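Local atomic coordinates of glycerol dehydrogenase (PDB entry 1TA9), a protein that oxidises glycerol to dihydroxyacetone with NAD(+) at a zinc site, serving the assimilation of glycerol in fission yeast. Residues L331-G334 with E335-Y339; A316-N319 with G320-I324; I414-V417 with D418-Q422; L234-W237 with V238-S242. One frame throughout, in Å; residues are numbered along the deposited sequence.

Contact 1: L331-G334 with E335-Y339. With ZN (zinc ion), chain I.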
ATOM      1  N   LEU B 331     -15.348  25.696 -34.075  1.00 14.57           N
ATOM      2  CA  LEU B 331     -14.835  25.132 -32.828  1.00 14.66           C
ATOM      3  C   LEU B 331     -14.396  26.232 -31.870  1.00 14.71           C
ATOM      4  O   LEU B 331     -13.839  27.246 -32.289  1.00 14.81           O
ATOM      5  CB  LEU B 331     -13.640  24.215 -33.113  1.00 14.33           C
ATOM      6  CG  LEU B 331     -13.919  22.882 -33.811  1.00 14.42           C
ATOM      7  CD1 LEU B 331     -12.622  22.320 -34.376  1.00 14.32           C
ATOM      8  CD2 LEU B 331     -14.547  21.899 -32.823  1.00 14.13           C
ATOM      9  N   MET B 332     -14.658  26.038 -30.583  1.00 14.77           N
ATOM     10  CA  MET B 332     -14.241  27.011 -29.582  1.00 15.09           C
ATOM     11  C   MET B 332     -12.785  26.719 -29.247  1.00 15.19           C
ATOM     12  O   MET B 332     -12.297  25.612 -29.478  1.00 15.09           O
ATOM     13  CB  MET B 332     -15.082  26.892 -28.309  1.00 15.40           C
ATOM     14  CG  MET B 332     -16.521  27.355 -28.451  1.00 15.37           C
ATOM     15  SD  MET B 332     -17.337  27.389 -26.858  1.00 15.70           S
ATOM     16  CE  MET B 332     -18.970  28.047 -27.309  1.00 15.67           C
ATOM     17  N   HIS B 333     -12.103  27.710 -28.689  1.00 15.32           N
ATOM     18  CA  HIS B 333     -10.700  27.570 -28.327  1.00 15.44           C
ATOM     19  C   HIS B 333     -10.382  26.306 -27.528  1.00 15.02           C
ATOM     20  O   HIS B 333      -9.490  25.539 -27.896  1.00 14.84           O
ATOM     21  CB  HIS B 333     -10.246  28.785 -27.525  1.00 16.49           C
ATOM     22  CG  HIS B 333      -8.807  28.730 -27.128  1.00 17.30           C
ATOM     23  ND1 HIS B 333      -7.782  28.791 -28.047  1.00 17.94           N
ATOM     24  CD2 HIS B 333      -8.220  28.582 -25.918  1.00 17.58           C
ATOM     25  CE1 HIS B 333      -6.625  28.682 -27.421  1.00 18.20           C
ATOM     26  NE2 HIS B 333      -6.863  28.553 -26.128  1.00 17.90           N
ATOM     27  N   GLY B 334     -11.105  26.103 -26.430  1.00 14.56           N
ATOM     28  CA  GLY B 334     -10.876  24.941 -25.591  1.00 14.31           C
ATOM     29  C   GLY B 334     -11.145  23.600 -26.252  1.00 14.21           C
ATOM     30  O   GLY B 334     -10.527  22.592 -25.900  1.00 14.37           O
ATOM     31  N   GLU B 335     -12.076  23.570 -27.197  1.00 13.78           N
ATOM     32  CA  GLU B 335     -12.401  22.332 -27.891  1.00 13.61           C
ATOM     33  C   GLU B 335     -11.198  21.912 -28.724  1.00 13.53           C
ATOM     34  O   GLU B 335     -10.873  20.730 -28.814  1.00 13.66           O
ATOM     35  CB  GLU B 335     -13.651  22.538 -28.756  1.00 13.41           C
ATOM     36  CG  GLU B 335     -14.804  23.111 -27.926  1.00 13.71           C
ATOM     37  CD  GLU B 335     -16.063  23.415 -28.720  1.00 13.71           C
ATOM     38  OE1 GLU B 335     -15.953  23.761 -29.914  1.00 13.11           O
ATOM     39  OE2 GLU B 335     -17.162  23.335 -28.130  1.00 13.48           O
ATOM     40  N   LYS B 336     -10.525  22.889 -29.317  1.00 13.31           N
ATOM     41  CA  LYS B 336      -9.344  22.606 -30.117  1.00 13.46           C
ATOM     42  C   LYS B 336      -8.155  22.285 -29.210  1.00 13.33           C
ATOM     43  O   LYS B 336      -7.389  21.363 -29.486  1.00 13.41           O
ATOM     44  CB  LYS B 336      -9.015  23.805 -31.019  1.00 14.04           C
ATOM     45  CG  LYS B 336     -10.009  23.998 -32.166  1.00 14.64           C
ATOM     46  CD  LYS B 336      -9.697  25.239 -33.003  1.00 15.70           C
ATOM     47  CE  LYS B 336      -9.926  26.523 -32.217  1.00 16.20           C
ATOM     48  NZ  LYS B 336      -9.714  27.741 -33.056  1.00 17.19           N
ATOM     49  N   VAL B 337      -8.010  23.037 -28.122  1.00 13.03           N
ATOM     50  CA  VAL B 337      -6.900  22.817 -27.194  1.00 13.01           C
ATOM     51  C   VAL B 337      -6.936  21.423 -26.572  1.00 12.65           C
ATOM     52  O   VAL B 337      -5.893  20.796 -26.373  1.00 12.70           O
ATOM     53  CB  VAL B 337      -6.893  23.871 -26.059  1.00 12.89           C
ATOM     54  CG1 VAL B 337      -5.916  23.449 -24.959  1.00 13.06           C
ATOM     55  CG2 VAL B 337      -6.475  25.224 -26.613  1.00 13.15           C
ATOM     56  N   ALA B 338      -8.133  20.946 -26.254  1.00 12.38           N
ATOM     57  CA  ALA B 338      -8.273  19.622 -25.663  1.00 12.12           C
ATOM     58  C   ALA B 338      -7.714  18.576 -26.629  1.00 11.91           C
ATOM     59  O   ALA B 338      -6.935  17.709 -26.228  1.00 11.65           O
ATOM     60  CB  ALA B 338      -9.734  19.336 -25.355  1.00 12.16           C
ATOM     61  N   TYR B 339      -8.104  18.654 -27.899  1.00 11.20           N
ATOM     62  CA  TYR B 339      -7.596  17.697 -28.877  1.00 11.02           C
ATOM     63  C   TYR B 339      -6.079  17.858 -28.970  1.00 10.93           C
ATOM     64  O   TYR B 339      -5.343  16.874 -29.017  1.00 10.90           O
ATOM     65  CB  TYR B 339      -8.223  17.929 -30.257  1.00 10.70           C
ATOM     66  CG  TYR B 339      -7.984  16.781 -31.218  1.00 10.69           C
ATOM     67  CD1 TYR B 339      -8.878  15.713 -31.295  1.00 10.40           C
ATOM     68  CD2 TYR B 339      -6.834  16.733 -32.012  1.00 10.55           C
ATOM     69  CE1 TYR B 339      -8.638  14.624 -32.141  1.00 10.44           C
ATOM     70  CE2 TYR B 339      -6.581  15.645 -32.855  1.00 10.42           C
ATOM     71  CZ  TYR B 339      -7.487  14.597 -32.915  1.00 10.54           C
ATOM     72  OH  TYR B 339      -7.233  13.519 -33.737  1.00 10.52           O
TER
HETATM   73 ZN    ZN I1501      -5.678  28.481 -24.215  1.00 34.17          ZN
HETATM   74  O   HOH W   1     -11.964  27.748 -34.227  1.00 33.36           O
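The backbone of Met332 turns into the first turn of helix 333-347, its O accepting from Lys336 N at 3.3 Å and weakly from Glu335 N, while His333 O takes Val337 N and Gly334 O takes Ala338 N. This is a helix N-terminus with Met332 at the N-cap, closed by one half of a capping box. Glu335, three residues on, sends its carboxylate back, and OE1 receives the N-H of Met332 at 2.7 Å, almost straight at 176°. The donor comes from above the carboxylate, 51° out of its plane. Because Glu335 CG lies beside its own backbone N (chi1 -53°) and the chain is extended beyond, the carboxylate reaches back along Met332 CB, 3.6 Å from OE1; OE2 pairs with Arg224. Lys336 lays CG against Leu331 CB and CD1, then bends at chi3, and its NZ reaches Leu331 O through a water, 2.5 Å from NZ and 2.7 Å from that O.

The same turn carries a metal ligand. His333 holds zinc together with His315 and Asp232 of the catalytic site. Val337 CG2 stands over one face of the His333 imidazole, a CH-pi contact 3.6 Å from the ring centroid and close to the ring normal. The zinc ion is bound by His333 NE2 at 2.2 Å, the same ring atom that Val337 CG2 approaches most closely.

Contact 2: A316-N319 with G320-I324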
ATOM      1  N   ALA B 316       0.381  25.065 -29.632  1.00 15.48           N
ATOM      2  CA  ALA B 316       0.997  25.230 -30.943  1.00 15.72           C
ATOM      3  C   ALA B 316       0.157  24.436 -31.947  1.00 16.09           C
ATOM      4  O   ALA B 316      -0.077  24.876 -33.076  1.00 15.70           O
ATOM      5  CB  ALA B 316       2.429  24.713 -30.916  1.00 15.59           C
ATOM      6  N   ILE B 317      -0.302  23.262 -31.522  1.00 16.56           N
ATOM      7  CA  ILE B 317      -1.125  22.411 -32.371  1.00 17.28           C
ATOM      8  C   ILE B 317      -2.478  23.076 -32.605  1.00 17.66           C
ATOM      9  O   ILE B 317      -3.031  23.002 -33.705  1.00 17.58           O
ATOM     10  CB  ILE B 317      -1.311  21.020 -31.734  1.00 17.70           C
ATOM     11  CG1 ILE B 317       0.051  20.327 -31.649  1.00 18.10           C
ATOM     12  CG2 ILE B 317      -2.284  20.184 -32.556  1.00 17.69           C
ATOM     13  CD1 ILE B 317       0.065  19.083 -30.808  1.00 18.64           C
ATOM     14  N   HIS B 318      -3.003  23.729 -31.572  1.00 18.07           N
ATOM     15  CA  HIS B 318      -4.272  24.437 -31.694  1.00 18.81           C
ATOM     16  C   HIS B 318      -4.141  25.505 -32.781  1.00 19.19           C
ATOM     17  O   HIS B 318      -5.034  25.665 -33.614  1.00 19.29           O
ATOM     18  CB  HIS B 318      -4.653  25.090 -30.360  1.00 19.01           C
ATOM     19  CG  HIS B 318      -5.555  26.281 -30.501  1.00 19.58           C
ATOM     20  ND1 HIS B 318      -5.097  27.516 -30.907  1.00 19.92           N
ATOM     21  CD2 HIS B 318      -6.886  26.425 -30.297  1.00 19.88           C
ATOM     22  CE1 HIS B 318      -6.104  28.369 -30.946  1.00 19.93           C
ATOM     23  NE2 HIS B 318      -7.202  27.732 -30.580  1.00 20.03           N
ATOM     24  N   ASN B 319      -3.019  26.220 -32.773  1.00 19.61           N
ATOM     25  CA  ASN B 319      -2.782  27.267 -33.763  1.00 20.26           C
ATOM     26  C   ASN B 319      -2.618  26.682 -35.163  1.00 20.83           C
ATOM     27  O   ASN B 319      -3.064  27.274 -36.145  1.00 20.64           O
ATOM     28  CB  ASN B 319      -1.544  28.087 -33.391  1.00 20.24           C
ATOM     29  CG  ASN B 319      -1.716  28.839 -32.086  1.00 20.37           C
ATOM     30  OD1 ASN B 319      -2.834  29.174 -31.696  1.00 20.45           O
ATOM     31  ND2 ASN B 319      -0.609  29.127 -31.415  1.00 20.16           N
ATOM     32  N   GLY B 320      -1.982  25.518 -35.251  1.00 21.45           N
ATOM     33  CA  GLY B 320      -1.801  24.885 -36.547  1.00 22.56           C
ATOM     34  C   GLY B 320      -3.129  24.433 -37.129  1.00 23.46           C
ATOM     35  O   GLY B 320      -3.366  24.559 -38.331  1.00 23.23           O
ATOM     36  N   MET B 321      -3.999  23.905 -36.268  1.00 24.52           N
ATOM     37  CA  MET B 321      -5.318  23.418 -36.674  1.00 25.76           C
ATOM     38  C   MET B 321      -6.170  24.496 -37.326  1.00 26.05           C
ATOM     39  O   MET B 321      -6.907  24.229 -38.274  1.00 25.99           O
ATOM     40  CB  MET B 321      -6.087  22.879 -35.467  1.00 26.75           C
ATOM     41  CG  MET B 321      -5.576  21.576 -34.890  1.00 28.29           C
ATOM     42  SD  MET B 321      -6.554  21.112 -33.433  1.00 30.02           S
ATOM     43  CE  MET B 321      -5.396  21.442 -32.118  1.00 29.73           C
ATOM     44  N   THR B 322      -6.086  25.711 -36.800  1.00 26.39           N
ATOM     45  CA  THR B 322      -6.871  26.812 -37.335  1.00 26.87           C
ATOM     46  C   THR B 322      -6.577  27.001 -38.816  1.00 26.81           C
ATOM     47  O   THR B 322      -7.413  27.508 -39.562  1.00 27.17           O
ATOM     48  CB  THR B 322      -6.568  28.121 -36.591  1.00 27.04           C
ATOM     49  OG1 THR B 322      -5.251  28.571 -36.933  1.00 28.08           O
ATOM     50  CG2 THR B 322      -6.647  27.905 -35.084  1.00 27.40           C
ATOM     51  N   ALA B 323      -5.388  26.581 -39.239  1.00 26.51           N
ATOM     52  CA  ALA B 323      -4.984  26.706 -40.635  1.00 25.92           C
ATOM     53  C   ALA B 323      -5.777  25.766 -41.539  1.00 25.53           C
ATOM     54  O   ALA B 323      -5.729  25.889 -42.760  1.00 25.60           O
ATOM     55  CB  ALA B 323      -3.494  26.429 -40.776  1.00 25.92           C
ATOM     56  N   ILE B 324      -6.501  24.824 -40.942  1.00 24.95           N
ATOM     57  CA  ILE B 324      -7.307  23.886 -41.716  1.00 24.26           C
ATOM     58  C   ILE B 324      -8.533  24.615 -42.263  1.00 24.11           C
ATOM     59  O   ILE B 324      -8.978  24.366 -43.385  1.00 23.99           O
ATOM     60  CB  ILE B 324      -7.783  22.702 -40.842  1.00 24.00           C
ATOM     61  CG1 ILE B 324      -6.577  21.884 -40.371  1.00 23.67           C
ATOM     62  CG2 ILE B 324      -8.752  21.822 -41.627  1.00 23.73           C
ATOM     63  CD1 ILE B 324      -6.929  20.770 -39.398  1.00 23.37           C
TER
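The imidazole of His318 carries Thr322 CG2 over one face, toward the rim, with CE1 its nearest ring atom at 4.2 Å, and has the amide of Asn319 at its edge. There ND1 donates to Asn319 OD1 at 2.9 Å; the oxygen lies only 1° out of the ring plane, whereas seen from the amide the donor stands 44° above the carbonyl plane. Elsewhere round the ring, His333 of the zinc site meets it edge-to-face.

All this belongs to the last turns of helix 313-322, where Gly320 N bonds to Ala316 O and Met321 N to Ile317 O, while Thr322 N reaches His318 O only weakly at 3.4 Å. The side chain of Thr322 adds a second bond: with OG1 set between the backbone N and the carbonyl carbon (chi1 71°), the hydroxyl donates to Asn319 O at 2.7 Å, and the same torsion carries CG2 back toward His318. A valine at Thr322 would probably leave Asn319 O without this hydroxyl donor and this turn less firmly held. Next to Thr322 in the chain, Met321 bends at chi3 to lay its CE against Ile317 CG2 at 3.4 Å, tighter than usual for two methyls. At the nitrogen of the amide, Asn319 ND2 bonds to Glu396.

Since one amide is held by Glu396 at its nitrogen and takes the ND1 proton at its oxygen, the rotation of the His318 ring is probably set by Asn319, itself held by Glu396, with NE2 turned toward the zinc ligand His333.

Contact 3: I414-V417 with D418-Q422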
ATOM      1  N   ILE B 414      -1.514  13.602 -34.845  1.00 10.17           N
ATOM      2  CA  ILE B 414      -2.898  14.054 -34.943  1.00 10.20           C
ATOM      3  C   ILE B 414      -3.783  12.867 -35.334  1.00 10.23           C
ATOM      4  O   ILE B 414      -4.872  12.681 -34.782  1.00  9.92           O
ATOM      5  CB  ILE B 414      -3.047  15.178 -35.996  1.00 10.47           C
ATOM      6  CG1 ILE B 414      -2.426  16.471 -35.454  1.00 10.52           C
ATOM      7  CG2 ILE B 414      -4.517  15.380 -36.349  1.00 10.28           C
ATOM      8  CD1 ILE B 414      -2.418  17.619 -36.456  1.00 11.20           C
ATOM      9  N   LYS B 415      -3.313  12.061 -36.282  1.00 10.15           N
ATOM     10  CA  LYS B 415      -4.072  10.893 -36.715  1.00 10.43           C
ATOM     11  C   LYS B 415      -4.045   9.800 -35.654  1.00 10.14           C
ATOM     12  O   LYS B 415      -5.018   9.071 -35.485  1.00 10.05           O
ATOM     13  CB  LYS B 415      -3.519  10.352 -38.038  1.00 11.30           C
ATOM     14  CG  LYS B 415      -3.902  11.215 -39.239  1.00 12.67           C
ATOM     15  CD  LYS B 415      -3.377  10.653 -40.555  1.00 13.95           C
ATOM     16  CE  LYS B 415      -1.876  10.861 -40.696  1.00 14.88           C
ATOM     17  NZ  LYS B 415      -1.387  10.487 -42.066  1.00 15.88           N
ATOM     18  N   ALA B 416      -2.932   9.687 -34.938  1.00  9.80           N
ATOM     19  CA  ALA B 416      -2.810   8.679 -33.892  1.00  9.76           C
ATOM     20  C   ALA B 416      -3.859   8.935 -32.811  1.00  9.77           C
ATOM     21  O   ALA B 416      -4.517   8.007 -32.345  1.00  9.86           O
ATOM     22  CB  ALA B 416      -1.410   8.709 -33.290  1.00  9.60           C
ATOM     23  N   VAL B 417      -4.015  10.194 -32.407  1.00  9.88           N
ATOM     24  CA  VAL B 417      -5.016  10.523 -31.398  1.00 10.13           C
ATOM     25  C   VAL B 417      -6.381  10.003 -31.861  1.00 10.38           C
ATOM     26  O   VAL B 417      -7.105   9.359 -31.104  1.00 10.63           O
ATOM     27  CB  VAL B 417      -5.115  12.054 -31.175  1.00  9.92           C
ATOM     28  CG1 VAL B 417      -6.325  12.376 -30.304  1.00  9.64           C
ATOM     29  CG2 VAL B 417      -3.835  12.571 -30.515  1.00  9.96           C
ATOM     30  N   ASP B 418      -6.719  10.273 -33.115  1.00 10.71           N
ATOM     31  CA  ASP B 418      -7.999   9.832 -33.664  1.00 10.65           C
ATOM     32  C   ASP B 418      -8.193   8.319 -33.539  1.00 10.43           C
ATOM     33  O   ASP B 418      -9.247   7.859 -33.100  1.00 10.25           O
ATOM     34  CB  ASP B 418      -8.113  10.254 -35.125  1.00 11.08           C
ATOM     35  CG  ASP B 418      -9.465   9.923 -35.719  1.00 11.67           C
ATOM     36  OD1 ASP B 418     -10.485  10.450 -35.219  1.00 11.76           O
ATOM     37  OD2 ASP B 418      -9.503   9.133 -36.684  1.00 11.96           O
ATOM     38  N   SER B 419      -7.181   7.545 -33.920  1.00 10.11           N
ATOM     39  CA  SER B 419      -7.279   6.090 -33.825  1.00 10.10           C
ATOM     40  C   SER B 419      -7.340   5.609 -32.373  1.00  9.98           C
ATOM     41  O   SER B 419      -8.091   4.685 -32.050  1.00 10.15           O
ATOM     42  CB  SER B 419      -6.095   5.427 -34.531  1.00  9.96           C
ATOM     43  OG  SER B 419      -6.131   5.671 -35.926  1.00  9.90           O
ATOM     44  N   TYR B 420      -6.534   6.216 -31.504  1.00  9.81           N
ATOM     45  CA  TYR B 420      -6.520   5.835 -30.090  1.00  9.90           C
ATOM     46  C   TYR B 420      -7.898   6.082 -29.464  1.00 10.16           C
ATOM     47  O   TYR B 420      -8.437   5.228 -28.756  1.00 10.07           O
ATOM     48  CB  TYR B 420      -5.481   6.661 -29.310  1.00  9.52           C
ATOM     49  CG  TYR B 420      -4.016   6.384 -29.604  1.00  9.16           C
ATOM     50  CD1 TYR B 420      -3.619   5.525 -30.628  1.00  9.21           C
ATOM     51  CD2 TYR B 420      -3.023   7.026 -28.865  1.00  9.45           C
ATOM     52  CE1 TYR B 420      -2.249   5.313 -30.910  1.00  9.38           C
ATOM     53  CE2 TYR B 420      -1.663   6.826 -29.134  1.00  9.79           C
ATOM     54  CZ  TYR B 420      -1.283   5.973 -30.155  1.00  9.59           C
ATOM     55  OH  TYR B 420       0.062   5.797 -30.414  1.00  9.94           O
ATOM     56  N   SER B 421      -8.449   7.267 -29.709  1.00 10.39           N
ATOM     57  CA  SER B 421      -9.761   7.629 -29.170  1.00 10.81           C
ATOM     58  C   SER B 421     -10.846   6.703 -29.716  1.00 11.10           C
ATOM     59  O   SER B 421     -11.723   6.264 -28.974  1.00 10.98           O
ATOM     60  CB  SER B 421     -10.097   9.086 -29.511  1.00 10.70           C
ATOM     61  OG  SER B 421      -9.243   9.986 -28.823  1.00 10.53           O
ATOM     62  N   GLN B 422     -10.796   6.405 -31.010  1.00 11.57           N
ATOM     63  CA  GLN B 422     -11.789   5.508 -31.589  1.00 12.45           C
ATOM     64  C   GLN B 422     -11.712   4.122 -30.961  1.00 12.71           C
ATOM     65  O   GLN B 422     -12.736   3.465 -30.769  1.00 12.98           O
ATOM     66  CB  GLN B 422     -11.601   5.387 -33.101  1.00 13.03           C
ATOM     67  CG  GLN B 422     -11.971   6.637 -33.865  1.00 13.88           C
ATOM     68  CD  GLN B 422     -12.046   6.382 -35.350  1.00 14.85           C
ATOM     69  OE1 GLN B 422     -12.788   5.507 -35.800  1.00 15.47           O
ATOM     70  NE2 GLN B 422     -11.282   7.141 -36.122  1.00 14.85           N
TER
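Tyr420 leans back over the preceding turn of helix 407-428. CB rests against two carbonyl oxygens, 3.5 Å from Ala416 O and slightly farther from Val417 O. CG is 3.2 Å from Ala416 O, and CD1 comes as close as 3.1 Å, so this carbonyl lies under one face of the ring, toward the rim. The ring is turned this way by an almost eclipsed second torsion, chi2 6°. Farther out, CZ meets Ala416 CB at 4.2 Å. The hydroxyl makes a weak hydrogen bond to Ser281 OG of the second subunit, and Phe355 of the same chain meets the ring edge-to-face.

The contact is the i to i+4 geometry of an alpha-helix, here within the helical domain of the iron-containing alcohol dehydrogenase family, at a place where this helix also faces another subunit. Ala416 O receives Tyr420 N at 2.8 Å, and Val417 O receives Ser421 N, both donors nearly in line with the carbonyl. With the ring cut back to an alanine here, the methyl of Ala416 and the ring of Phe355 would probably lose their aromatic neighbour, and Ser281 of the second subunit its weak partner.

The polar side chains beside it divide between the two subunits. Asp418 makes a salt bridge through OD2 to Arg284 of the second subunit and accepts Leu371 N at OD1, while Ser419 OG bonds to His449 of that subunit. Ser421 OG bonds to Ile369 O of its own chain, and its own CB lies 3.4 Å from Val417 O.

Contact 4: L234-W237 with V238-S242. With K (potassium ion), chain J.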
ATOM      1  N   LEU B 234      -7.439  21.982 -18.960  1.00 12.04           N
ATOM      2  CA  LEU B 234      -6.798  20.668 -18.959  1.00 12.48           C
ATOM      3  C   LEU B 234      -5.386  20.665 -19.548  1.00 12.44           C
ATOM      4  O   LEU B 234      -4.551  19.852 -19.153  1.00 12.64           O
ATOM      5  CB  LEU B 234      -7.655  19.653 -19.722  1.00 12.75           C
ATOM      6  CG  LEU B 234      -8.818  19.029 -18.950  1.00 13.28           C
ATOM      7  CD1 LEU B 234      -9.681  18.209 -19.902  1.00 13.20           C
ATOM      8  CD2 LEU B 234      -8.273  18.160 -17.824  1.00 13.52           C
ATOM      9  N   SER B 235      -5.107  21.559 -20.487  1.00 12.27           N
ATOM     10  CA  SER B 235      -3.780  21.583 -21.088  1.00 12.35           C
ATOM     11  C   SER B 235      -2.731  22.273 -20.216  1.00 12.22           C
ATOM     12  O   SER B 235      -1.533  22.047 -20.385  1.00 11.78           O
ATOM     13  CB  SER B 235      -3.823  22.265 -22.457  1.00 12.59           C
ATOM     14  OG  SER B 235      -4.008  23.659 -22.333  1.00 13.90           O
ATOM     15  N   THR B 236      -3.182  23.096 -19.276  1.00 12.05           N
ATOM     16  CA  THR B 236      -2.269  23.828 -18.407  1.00 12.02           C
ATOM     17  C   THR B 236      -1.225  22.964 -17.705  1.00 11.90           C
ATOM     18  O   THR B 236      -0.026  23.211 -17.842  1.00 11.84           O
ATOM     19  CB  THR B 236      -3.034  24.626 -17.334  1.00 12.19           C
ATOM     20  OG1 THR B 236      -3.907  25.563 -17.972  1.00 12.93           O
ATOM     21  CG2 THR B 236      -2.061  25.383 -16.438  1.00 12.59           C
ATOM     22  N   TRP B 237      -1.668  21.963 -16.952  1.00 11.57           N
ATOM     23  CA  TRP B 237      -0.727  21.109 -16.243  1.00 11.99           C
ATOM     24  C   TRP B 237       0.185  20.376 -17.222  1.00 11.78           C
ATOM     25  O   TRP B 237       1.394  20.294 -17.008  1.00 11.73           O
ATOM     26  CB  TRP B 237      -1.469  20.091 -15.370  1.00 12.31           C
ATOM     27  CG  TRP B 237      -0.551  19.194 -14.592  1.00 13.01           C
ATOM     28  CD1 TRP B 237       0.139  19.507 -13.452  1.00 13.01           C
ATOM     29  CD2 TRP B 237      -0.205  17.843 -14.912  1.00 13.41           C
ATOM     30  NE1 TRP B 237       0.893  18.430 -13.045  1.00 13.35           N
ATOM     31  CE2 TRP B 237       0.700  17.395 -13.923  1.00 13.61           C
ATOM     32  CE3 TRP B 237      -0.571  16.965 -15.942  1.00 13.92           C
ATOM     33  CZ2 TRP B 237       1.243  16.105 -13.933  1.00 14.19           C
ATOM     34  CZ3 TRP B 237      -0.028  15.678 -15.952  1.00 14.51           C
ATOM     35  CH2 TRP B 237       0.870  15.264 -14.951  1.00 14.38           C
ATOM     36  N   VAL B 238      -0.389  19.848 -18.300  1.00 11.96           N
ATOM     37  CA  VAL B 238       0.405  19.122 -19.282  1.00 11.97           C
ATOM     38  C   VAL B 238       1.493  19.993 -19.899  1.00 12.26           C
ATOM     39  O   VAL B 238       2.664  19.612 -19.919  1.00 12.02           O
ATOM     40  CB  VAL B 238      -0.469  18.560 -20.427  1.00 12.27           C
ATOM     41  CG1 VAL B 238       0.427  18.001 -21.532  1.00 12.11           C
ATOM     42  CG2 VAL B 238      -1.394  17.465 -19.890  1.00 11.92           C
ATOM     43  N   GLU B 239       1.115  21.168 -20.395  1.00 12.13           N
ATOM     44  CA  GLU B 239       2.092  22.043 -21.030  1.00 12.65           C
ATOM     45  C   GLU B 239       3.109  22.616 -20.054  1.00 12.53           C
ATOM     46  O   GLU B 239       4.313  22.565 -20.313  1.00 12.63           O
ATOM     47  CB  GLU B 239       1.386  23.170 -21.797  1.00 13.01           C
ATOM     48  CG  GLU B 239       0.502  22.654 -22.928  1.00 14.01           C
ATOM     49  CD  GLU B 239      -0.048  23.760 -23.811  1.00 14.77           C
ATOM     50  OE1 GLU B 239       0.657  24.190 -24.753  1.00 14.92           O
ATOM     51  OE2 GLU B 239      -1.187  24.203 -23.557  1.00 15.42           O
ATOM     52  N   THR B 240       2.640  23.144 -18.927  1.00 12.40           N
ATOM     53  CA  THR B 240       3.557  23.707 -17.942  1.00 12.31           C
ATOM     54  C   THR B 240       4.550  22.673 -17.416  1.00 12.43           C
ATOM     55  O   THR B 240       5.734  22.977 -17.249  1.00 12.24           O
ATOM     56  CB  THR B 240       2.786  24.366 -16.781  1.00 12.39           C
ATOM     57  OG1 THR B 240       2.351  25.665 -17.199  1.00 12.57           O
ATOM     58  CG2 THR B 240       3.666  24.505 -15.533  1.00 12.27           C
ATOM     59  N   GLU B 241       4.092  21.453 -17.157  1.00 12.54           N
ATOM     60  CA  GLU B 241       5.019  20.423 -16.685  1.00 12.86           C
ATOM     61  C   GLU B 241       6.090  20.183 -17.755  1.00 13.24           C
ATOM     62  O   GLU B 241       7.255  19.969 -17.439  1.00 13.10           O
ATOM     63  CB  GLU B 241       4.279  19.116 -16.384  1.00 12.86           C
ATOM     64  CG  GLU B 241       3.570  19.105 -15.037  1.00 12.95           C
ATOM     65  CD  GLU B 241       4.547  19.124 -13.872  1.00 13.01           C
ATOM     66  OE1 GLU B 241       4.475  20.050 -13.045  1.00 13.08           O
ATOM     67  OE2 GLU B 241       5.389  18.207 -13.779  1.00 13.28           O
ATOM     68  N   SER B 242       5.683  20.227 -19.020  1.00 13.64           N
ATOM     69  CA  SER B 242       6.601  20.019 -20.141  1.00 14.48           C
ATOM     70  C   SER B 242       7.645  21.133 -20.240  1.00 14.41           C
ATOM     71  O   SER B 242       8.811  20.877 -20.535  1.00 14.67           O
ATOM     72  CB  SER B 242       5.815  19.935 -21.456  1.00 15.29           C
ATOM     73  OG  SER B 242       6.695  19.794 -22.559  1.00 17.74           O
TER
HETATM   74  K     K J1504      -4.246  26.460 -20.861  1.00 17.21           K
HETATM   75  O   HOH W   2      -1.783  25.722 -21.076  1.00 15.02           O
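Glu239 OE2 is approached by three groups at once: Ser235 OG at 3.1 Å, a water that donates to it at 3.0 Å, and His315 ND1. The same Ser235 hydroxyl stands 3.2 Å from the potassium ion, with Thr236 OG1, also hydrogen-bonded to Ser302, at 3.0 Å and the Glu239-bound water at 2.6 Å from the metal. Asp182 and the carbonyl of Asp232 also bind this ion.

These residues follow one another along helix 223-245, where Glu239 N bonds to Ser235 O at 2.8 Å, nearly straight, and Thr240 N to Thr236 O. Through Glu239 the helix thus serves as a second shell for the catalytic site: the Glu239 carboxylate grips the outer nitrogen of a zinc-binding histidine and probably fixes that ring's rotation.

On another side of the helix, Trp237 presents one face of its indole to Glu241, whose CG lies over the five-membered ring, a CH-pi contact 3.6 Å from the centroid. The bend at chi2 (-67°) then lays the carboxylate nearly parallel to the indole, the two planes 14° apart, and OE1 ends in a salt bridge with Arg261.

Contacts 1, 2 and 4 gather round the zinc site, while contact 3 lies farther out, its centre about 16 Å from that of contact 1. His333 ND1 of contact 1 stands 2.8 Å from His318 NE2 of contact 2, placing that second-shell histidine directly behind a zinc ligand. From another direction Ser235 OG of contact 4 touches Val337 CG1 at 3.3 Å, so Val337 lies between the zinc ligand and a ligand of potassium. Contacts 2 and 4, centres about 18 Å apart, do not touch. Contact 3 joins contact 1 through Tyr339 OH, probably hydrogen-bonded to Ile414 O at 2.7 Å, linking the helix that carries the zinc ligand to helix 407-428, which faces the second subunit.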